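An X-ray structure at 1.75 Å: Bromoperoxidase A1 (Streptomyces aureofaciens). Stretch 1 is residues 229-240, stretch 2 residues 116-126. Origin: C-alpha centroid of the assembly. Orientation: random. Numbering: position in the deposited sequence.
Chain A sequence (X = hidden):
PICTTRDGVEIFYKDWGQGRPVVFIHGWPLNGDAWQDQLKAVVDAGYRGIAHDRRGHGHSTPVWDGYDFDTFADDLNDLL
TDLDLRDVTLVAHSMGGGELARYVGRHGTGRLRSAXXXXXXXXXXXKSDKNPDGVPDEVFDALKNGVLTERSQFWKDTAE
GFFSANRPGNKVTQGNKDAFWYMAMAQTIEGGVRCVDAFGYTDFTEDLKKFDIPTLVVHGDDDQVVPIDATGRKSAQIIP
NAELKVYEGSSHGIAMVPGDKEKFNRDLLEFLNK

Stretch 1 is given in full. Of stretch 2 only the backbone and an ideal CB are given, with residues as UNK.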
ATOM      1  N   ASP A 229      -8.169 -12.779  -7.044  1.00 13.63           N
ATOM      2  CA  ASP A 229      -8.989 -13.832  -6.392  1.00 15.96           C
ATOM      3  C   ASP A 229      -8.537 -14.275  -5.026  1.00 16.57           C
ATOM      4  O   ASP A 229      -9.319 -14.797  -4.191  1.00 16.94           O
ATOM      5  CB  ASP A 229      -9.018 -15.037  -7.351  1.00 18.16           C
ATOM      6  CG  ASP A 229      -9.803 -14.698  -8.605  1.00 22.58           C
ATOM      7  OD1 ASP A 229     -10.736 -13.867  -8.584  1.00 24.27           O
ATOM      8  OD2 ASP A 229      -9.445 -15.277  -9.643  1.00 25.87           O
ATOM      9  N   ALA A 230      -7.247 -14.206  -4.727  1.00 14.69           N
ATOM     10  CA  ALA A 230      -6.735 -14.625  -3.433  1.00 13.90           C
ATOM     11  C   ALA A 230      -6.827 -13.523  -2.402  1.00 11.85           C
ATOM     12  O   ALA A 230      -6.670 -13.767  -1.221  1.00 13.03           O
ATOM     13  CB  ALA A 230      -5.267 -15.053  -3.545  1.00 15.66           C
ATOM     14  N   THR A 231      -6.876 -12.250  -2.852  1.00 10.45           N
ATOM     15  CA  THR A 231      -6.761 -11.143  -1.890  1.00  9.59           C
ATOM     16  C   THR A 231      -8.015 -10.289  -1.882  1.00 11.92           C
ATOM     17  O   THR A 231      -8.940 -10.553  -1.125  1.00 12.11           O
ATOM     18  CB  THR A 231      -5.511 -10.289  -2.278  1.00 11.33           C
ATOM     19  OG1 THR A 231      -5.678  -9.854  -3.633  1.00 10.83           O
ATOM     20  CG2 THR A 231      -4.289 -11.208  -2.176  1.00  9.37           C
ATOM     21  N   GLY A 232      -8.150  -9.248  -2.696  1.00 11.68           N
ATOM     22  CA  GLY A 232      -9.321  -8.386  -2.711  1.00 12.30           C
ATOM     23  C   GLY A 232     -10.685  -9.083  -2.693  1.00 13.06           C
ATOM     24  O   GLY A 232     -11.555  -8.638  -1.938  1.00 12.93           O
ATOM     25  N   ARG A 233     -10.885 -10.080  -3.531  1.00 14.69           N
ATOM     26  CA  ARG A 233     -12.192 -10.788  -3.448  1.00 16.51           C
ATOM     27  C   ARG A 233     -12.435 -11.413  -2.092  1.00 16.37           C
ATOM     28  O   ARG A 233     -13.584 -11.446  -1.603  1.00 17.14           O
ATOM     29  CB  ARG A 233     -12.255 -11.830  -4.559  1.00 18.51           C
ATOM     30  CG  ARG A 233     -12.751 -11.226  -5.862  1.00 22.10           C
ATOM     31  CD  ARG A 233     -13.184 -12.327  -6.817  1.00 23.53           C
ATOM     32  NE  ARG A 233     -12.882 -11.920  -8.188  1.00 25.22           N
ATOM     33  CZ  ARG A 233     -13.648 -11.102  -8.884  1.00 26.63           C
ATOM     34  NH1 ARG A 233     -14.756 -10.596  -8.352  1.00 28.11           N
ATOM     35  NH2 ARG A 233     -13.314 -10.787 -10.121  1.00 28.82           N
ATOM     36  N   LYS A 234     -11.411 -11.928  -1.409  1.00 15.87           N
ATOM     37  CA  LYS A 234     -11.601 -12.518  -0.093  1.00 14.86           C
ATOM     38  C   LYS A 234     -11.672 -11.523   1.031  1.00 15.20           C
ATOM     39  O   LYS A 234     -12.441 -11.681   1.972  1.00 14.43           O
ATOM     40  CB  LYS A 234     -10.439 -13.500   0.219  1.00 16.57           C
ATOM     41  CG  LYS A 234     -10.508 -14.671  -0.771  1.00 19.60           C
ATOM     42  CD  LYS A 234      -9.450 -15.697  -0.316  1.00 24.02           C
ATOM     43  CE  LYS A 234      -9.425 -16.882  -1.276  1.00 26.75           C
ATOM     44  NZ  LYS A 234      -9.803 -18.126  -0.538  1.00 31.88           N
ATOM     45  N   SER A 235     -10.848 -10.439   0.995  1.00 12.98           N
ATOM     46  CA  SER A 235     -10.935  -9.515   2.123  1.00 13.54           C
ATOM     47  C   SER A 235     -12.313  -8.837   2.162  1.00 11.81           C
ATOM     48  O   SER A 235     -12.759  -8.497   3.271  1.00 13.54           O
ATOM     49  CB  SER A 235      -9.783  -8.492   2.062  1.00 16.00           C
ATOM     50  OG  SER A 235      -9.912  -7.831   0.812  1.00 17.07           O
ATOM     51  N   ALA A 236     -12.910  -8.638   1.018  1.00 11.34           N
ATOM     52  CA  ALA A 236     -14.226  -7.970   0.904  1.00 12.62           C
ATOM     53  C   ALA A 236     -15.304  -8.854   1.554  1.00 14.72           C
ATOM     54  O   ALA A 236     -16.287  -8.315   2.059  1.00 16.50           O
ATOM     55  CB  ALA A 236     -14.566  -7.719  -0.548  1.00 13.76           C
ATOM     56  N   GLN A 237     -15.053 -10.145   1.584  1.00 14.72           N
ATOM     57  CA  GLN A 237     -15.999 -11.053   2.262  1.00 18.53           C
ATOM     58  C   GLN A 237     -15.765 -11.161   3.746  1.00 18.60           C
ATOM     59  O   GLN A 237     -16.714 -11.443   4.516  1.00 19.80           O
ATOM     60  CB  GLN A 237     -15.906 -12.431   1.609  1.00 20.65           C
ATOM     61  CG  GLN A 237     -16.382 -12.531   0.187  1.00 25.57           C
ATOM     62  CD  GLN A 237     -17.849 -12.238  -0.075  1.00 28.77           C
ATOM     63  OE1 GLN A 237     -18.695 -12.198   0.829  1.00 31.26           O
ATOM     64  NE2 GLN A 237     -18.189 -12.023  -1.353  1.00 29.09           N
ATOM     65  N   ILE A 238     -14.546 -10.998   4.235  1.00 15.86           N
ATOM     66  CA  ILE A 238     -14.212 -11.134   5.646  1.00 16.49           C
ATOM     67  C   ILE A 238     -14.452  -9.886   6.450  1.00 16.11           C
ATOM     68  O   ILE A 238     -14.833  -9.913   7.641  1.00 18.17           O
ATOM     69  CB  ILE A 238     -12.728 -11.541   5.830  1.00 16.76           C
ATOM     70  CG1 ILE A 238     -12.495 -12.869   5.108  1.00 18.76           C
ATOM     71  CG2 ILE A 238     -12.343 -11.588   7.304  1.00 18.01           C
ATOM     72  CD1 ILE A 238     -11.041 -13.279   5.041  1.00 20.22           C
ATOM     73  N   ILE A 239     -14.052  -8.722   5.896  1.00 15.24           N
ATOM     74  CA  ILE A 239     -14.248  -7.472   6.618  1.00 14.60           C
ATOM     75  C   ILE A 239     -15.742  -7.181   6.729  1.00 14.81           C
ATOM     76  O   ILE A 239     -16.415  -7.141   5.709  1.00 15.20           O
ATOM     77  CB  ILE A 239     -13.582  -6.321   5.811  1.00 14.20           C
ATOM     78  CG1 ILE A 239     -12.062  -6.555   5.823  1.00 15.90           C
ATOM     79  CG2 ILE A 239     -13.955  -4.984   6.438  1.00 14.02           C
ATOM     80  CD1 ILE A 239     -11.376  -5.639   4.795  1.00 15.82           C
ATOM     81  N   PRO A 240     -16.268  -6.975   7.926  1.00 17.35           N
ATOM     82  CA  PRO A 240     -17.694  -6.727   8.078  1.00 18.40           C
ATOM     83  C   PRO A 240     -18.139  -5.508   7.289  1.00 18.82           C
ATOM     84  O   PRO A 240     -17.440  -4.490   7.363  1.00 16.95           O
ATOM     85  CB  PRO A 240     -17.844  -6.485   9.571  1.00 18.59           C
ATOM     86  CG  PRO A 240     -16.698  -7.199  10.210  1.00 19.69           C
ATOM     87  CD  PRO A 240     -15.551  -7.021   9.217  1.00 18.50           C
ATOM     88  N   UNK A 116      -9.532   2.230   3.177  1.00  8.19           N
ATOM     89  CA  UNK A 116      -9.590   1.860   1.769  1.00  7.52           C
ATOM     90  C   UNK A 116      -8.415   0.913   1.513  1.00  9.32           C
ATOM     91  O   UNK A 116      -7.292   1.296   1.842  1.00  9.45           O
ATOM     92  CB  UNK A 116      -9.538   3.088   0.857  1.00  7.52           C
ATOM     93  N   UNK A 117      -8.675  -0.219   0.885  1.00  9.77           N
ATOM     94  CA  UNK A 117      -7.612  -1.185   0.580  1.00  9.80           C
ATOM     95  C   UNK A 117      -7.519  -1.239  -0.924  1.00  9.36           C
ATOM     96  O   UNK A 117      -8.388  -1.775  -1.605  1.00 11.44           O
ATOM     97  CB  UNK A 117      -7.885  -2.567   1.178  1.00  9.80           C
ATOM     98  N   UNK A 118      -6.465  -0.636  -1.498  1.00  7.44           N
ATOM     99  CA  UNK A 118      -6.304  -0.654  -2.953  1.00  6.47           C
ATOM    100  C   UNK A 118      -5.278  -1.684  -3.360  1.00  7.95           C
ATOM    101  O   UNK A 118      -4.093  -1.580  -2.941  1.00  7.94           O
ATOM    102  CB  UNK A 118      -5.898   0.726  -3.474  1.00  6.47           C
ATOM    103  N   UNK A 119      -5.689  -2.678  -4.120  1.00  6.23           N
ATOM    104  CA  UNK A 119      -4.801  -3.734  -4.649  1.00  8.50           C
ATOM    105  C   UNK A 119      -3.935  -4.267  -3.524  1.00  9.89           C
ATOM    106  O   UNK A 119      -2.705  -4.380  -3.687  1.00  9.28           O
ATOM    107  CB  UNK A 119      -3.927  -3.208  -5.790  1.00  8.50           C
ATOM    108  N   UNK A 120      -4.550  -4.626  -2.394  1.00  7.88           N
ATOM    109  CA  UNK A 120      -3.840  -4.919  -1.185  1.00  7.98           C
ATOM    110  C   UNK A 120      -3.664  -6.412  -0.915  1.00  9.69           C
ATOM    111  O   UNK A 120      -4.495  -7.209  -1.343  1.00  8.29           O
ATOM    112  CB  UNK A 120      -4.567  -4.264  -0.009  1.00  7.98           C
ATOM    113  N   UNK A 121      -2.639  -6.725  -0.145  1.00  9.23           N
ATOM    114  CA  UNK A 121      -2.311  -8.109   0.151  1.00  8.70           C
ATOM    115  C   UNK A 121      -3.248  -8.905   1.051  1.00  9.66           C
ATOM    116  O   UNK A 121      -3.171 -10.140   0.909  1.00  9.68           O
ATOM    117  CB  UNK A 121      -0.921  -8.133   0.790  1.00  8.70           C
ATOM    118  N   UNK A 122      -4.020  -8.355   1.955  1.00  9.92           N
ATOM    119  CA  UNK A 122      -4.862  -9.225   2.825  1.00 10.67           C
ATOM    120  C   UNK A 122      -5.816 -10.004   1.974  1.00 11.35           C
ATOM    121  O   UNK A 122      -6.264  -9.595   0.906  1.00 11.10           O
ATOM    122  CB  UNK A 122      -5.637  -8.411   3.863  1.00 10.67           C
ATOM    123  N   UNK A 123      -6.194 -11.231   2.436  1.00 10.48           N
ATOM    124  CA  UNK A 123      -5.786 -11.747   3.699  1.00  9.63           C
ATOM    125  C   UNK A 123      -4.408 -12.407   3.766  1.00  8.92           C
ATOM    126  O   UNK A 123      -3.757 -12.237   4.785  1.00  9.32           O
ATOM    127  CB  UNK A 123      -6.842 -12.755   4.156  1.00  9.63           C
ATOM    128  N   UNK A 124      -4.040 -13.158   2.769  1.00 10.05           N
ATOM    129  CA  UNK A 124      -2.729 -13.815   2.755  1.00 10.37           C
ATOM    130  C   UNK A 124      -2.374 -14.120   1.314  1.00 10.12           C
ATOM    131  O   UNK A 124      -3.207 -14.546   0.529  1.00 11.80           O
ATOM    132  CB  UNK A 124      -2.726 -15.089   3.602  1.00 10.37           C
ATOM    133  N   UNK A 125      -1.093 -13.873   0.920  1.00 10.24           N
ATOM    134  CA  UNK A 125      -0.714 -14.113  -0.449  1.00  8.62           C
ATOM    135  C   UNK A 125      -0.250 -15.522  -0.823  1.00  8.76           C
ATOM    136  O   UNK A 125      -0.548 -15.950  -1.937  1.00 11.84           O
ATOM    137  CB  UNK A 125       0.403 -13.129  -0.804  1.00  8.62           C
ATOM    138  N   UNK A 126       0.465 -16.162   0.097  1.00 10.80           N
ATOM    139  CA  UNK A 126       1.099 -17.438  -0.263  1.00 11.42           C
ATOM    140  C   UNK A 126       0.119 -18.544  -0.644  1.00 12.29           C
ATOM    141  O   UNK A 126      -0.893 -18.758   0.015  1.00 11.64           O
ATOM    142  CB  UNK A 126       1.959 -17.923   0.905  1.00 11.42           C
TER

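Positions 116 and 118 lie in a strand, with phi/psi of -129/131 and -102/118. Nothing of stretch 1 comes within 5.5 Å of either ideal CB, so the contact sets no preference beyond a residue at ease in a strand. They are Val-116 and Leu-118.

Position 117, between them, points its CB toward stretch 1, but again nothing lies within 5.5 Å. A side chain must be long to cross that gap, and what waits there is the CD1 of Ile-239, just past the helix end, so leucine, isoleucine or methionine would suit. The residue is Leu-117, whose CD1 meets Ile-239 CD1 at 3.8 Å.

Position 119 has positive phi (48/50), which glycine, asparagine and aspartate tolerate best, and its CB points away. It is Ser-119, without contact to stretch 1.

At 120 the CB points sideways. Since stretch 1 offers it no partner within 5.5 Å, side-chain type is unconstrained and a small one such as alanine suffices; the residue is Ala-120. The backbone makes the contact, Ala-120 O lying 3.4 Å from Thr-231 CB.

Position 121 points away, its ideal CB 5.4 Å from Thr-231 CG2, and stretch 1 hardly constrains its type. It is Ile-121, which touches Thr-231 CG2 through its own backbone O at 3.5 Å.

At 122, phi/psi of -61/150 would suit proline, among others. The ideal CB is 4.5 Å from Ser-235 CB, leaving room for a compact side chain. The residue is Pro-122, whose ring does not pack tightly here; its O makes the contact, 3.2 Å from Thr-231 CA. Water 1 lies within hydrogen-bonding distance of Ala-120 O (3.1 Å), Pro-122 O (3.0 Å) and Ser-235 OG (2.8 Å), between loop and helix where no direct hydrogen bond forms.

The peptide before 123 is cis, which strongly favours proline. The ideal CB of 123 lies 4.3 Å from Ile-238 CD1, an apolar setting for a compact ring. Pro-123 has the largest contact area of stretch 2: its CG meets Ile-238 CD1 at 3.8 Å, and its CD reaches Lys-234 CB at 3.8 Å and Ala-230 O at 3.5 Å.

Position 124 is extended (-157/137) and points away, so a beta-branched residue is comfortable. It is Val-124; water 2 joins its O (2.8 Å) to Ala-230 O (2.7 Å), donating to both.

At 125 the CB points away, yet the ideal CB is 5.3 Å from Thr-231 CG2, so a flexible apolar chain can reach back. Met-125 does, its SD 4.0 Å from Thr-231 CG2.

Position 126, out of reach, is Ile-126.

Stretch 2 (116-126) VLLSAIPPVMI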
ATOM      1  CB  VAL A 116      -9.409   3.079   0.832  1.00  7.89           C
ATOM      2  CG1 VAL A 116      -9.414   2.647  -0.622  1.00  8.96           C
ATOM      3  CG2 VAL A 116     -10.538   4.102   1.101  1.00 10.75           C
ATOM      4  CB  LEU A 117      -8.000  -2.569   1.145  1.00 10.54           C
ATOM      5  CG  LEU A 117      -7.917  -2.742   2.659  1.00 13.57           C
ATOM      6  CD1 LEU A 117      -8.404  -4.181   2.943  1.00 15.90           C
ATOM      7  CD2 LEU A 117      -6.528  -2.627   3.249  1.00 15.90           C
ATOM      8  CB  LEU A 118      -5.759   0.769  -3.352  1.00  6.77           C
ATOM      9  CG  LEU A 118      -5.398   0.919  -4.834  1.00  9.39           C
ATOM     10  CD1 LEU A 118      -6.582   0.788  -5.771  1.00 10.98           C
ATOM     11  CD2 LEU A 118      -4.760   2.306  -5.098  1.00 10.69           C
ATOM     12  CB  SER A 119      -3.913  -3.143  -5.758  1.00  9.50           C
ATOM     13  OG  SER A 119      -4.740  -2.412  -6.710  1.00 12.27           O
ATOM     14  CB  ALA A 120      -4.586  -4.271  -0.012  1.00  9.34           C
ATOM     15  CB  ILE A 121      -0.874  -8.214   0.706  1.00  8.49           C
ATOM     16  CG1 ILE A 121      -0.722  -7.521   2.058  1.00  8.68           C
ATOM     17  CG2 ILE A 121       0.131  -7.683  -0.345  1.00  9.13           C
ATOM     18  CD1 ILE A 121       0.663  -7.740   2.691  1.00 10.43           C
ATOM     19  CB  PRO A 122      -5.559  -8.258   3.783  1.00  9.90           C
ATOM     20  CG  PRO A 122      -4.645  -7.050   3.794  1.00 11.12           C
ATOM     21  CD  PRO A 122      -4.176  -6.969   2.351  1.00  9.94           C
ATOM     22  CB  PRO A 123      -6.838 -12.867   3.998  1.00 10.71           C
ATOM     23  CG  PRO A 123      -7.887 -12.684   2.971  1.00 13.02           C
ATOM     24  CD  PRO A 123      -7.288 -12.009   1.770  1.00 11.95           C
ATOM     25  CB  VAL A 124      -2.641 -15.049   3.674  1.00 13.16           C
ATOM     26  CG1 VAL A 124      -3.654 -16.106   3.287  1.00 15.34           C
ATOM     27  CG2 VAL A 124      -1.218 -15.597   3.660  1.00 13.13           C
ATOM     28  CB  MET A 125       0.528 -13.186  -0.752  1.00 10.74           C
ATOM     29  CG  MET A 125       0.007 -11.737  -0.657  1.00 12.85           C
ATOM     30  SD  MET A 125      -0.265 -11.143  -2.335  1.00 19.55           S
ATOM     31  CE  MET A 125       1.456 -10.907  -2.813  1.00 13.62           C
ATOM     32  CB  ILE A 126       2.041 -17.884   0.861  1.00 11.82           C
ATOM     33  CG1 ILE A 126       2.888 -19.099   0.469  1.00 13.66           C
ATOM     34  CG2 ILE A 126       1.350 -18.204   2.179  1.00 12.62           C
ATOM     35  CD1 ILE A 126       3.821 -18.879  -0.685  1.00 14.15           C
TER
HETATM   36  O   HOH W   1      -7.325  -6.972   0.011  1.00 14.16           O
HETATM   37  O   HOH W   2      -5.839 -15.312   0.825  1.00 21.53           O
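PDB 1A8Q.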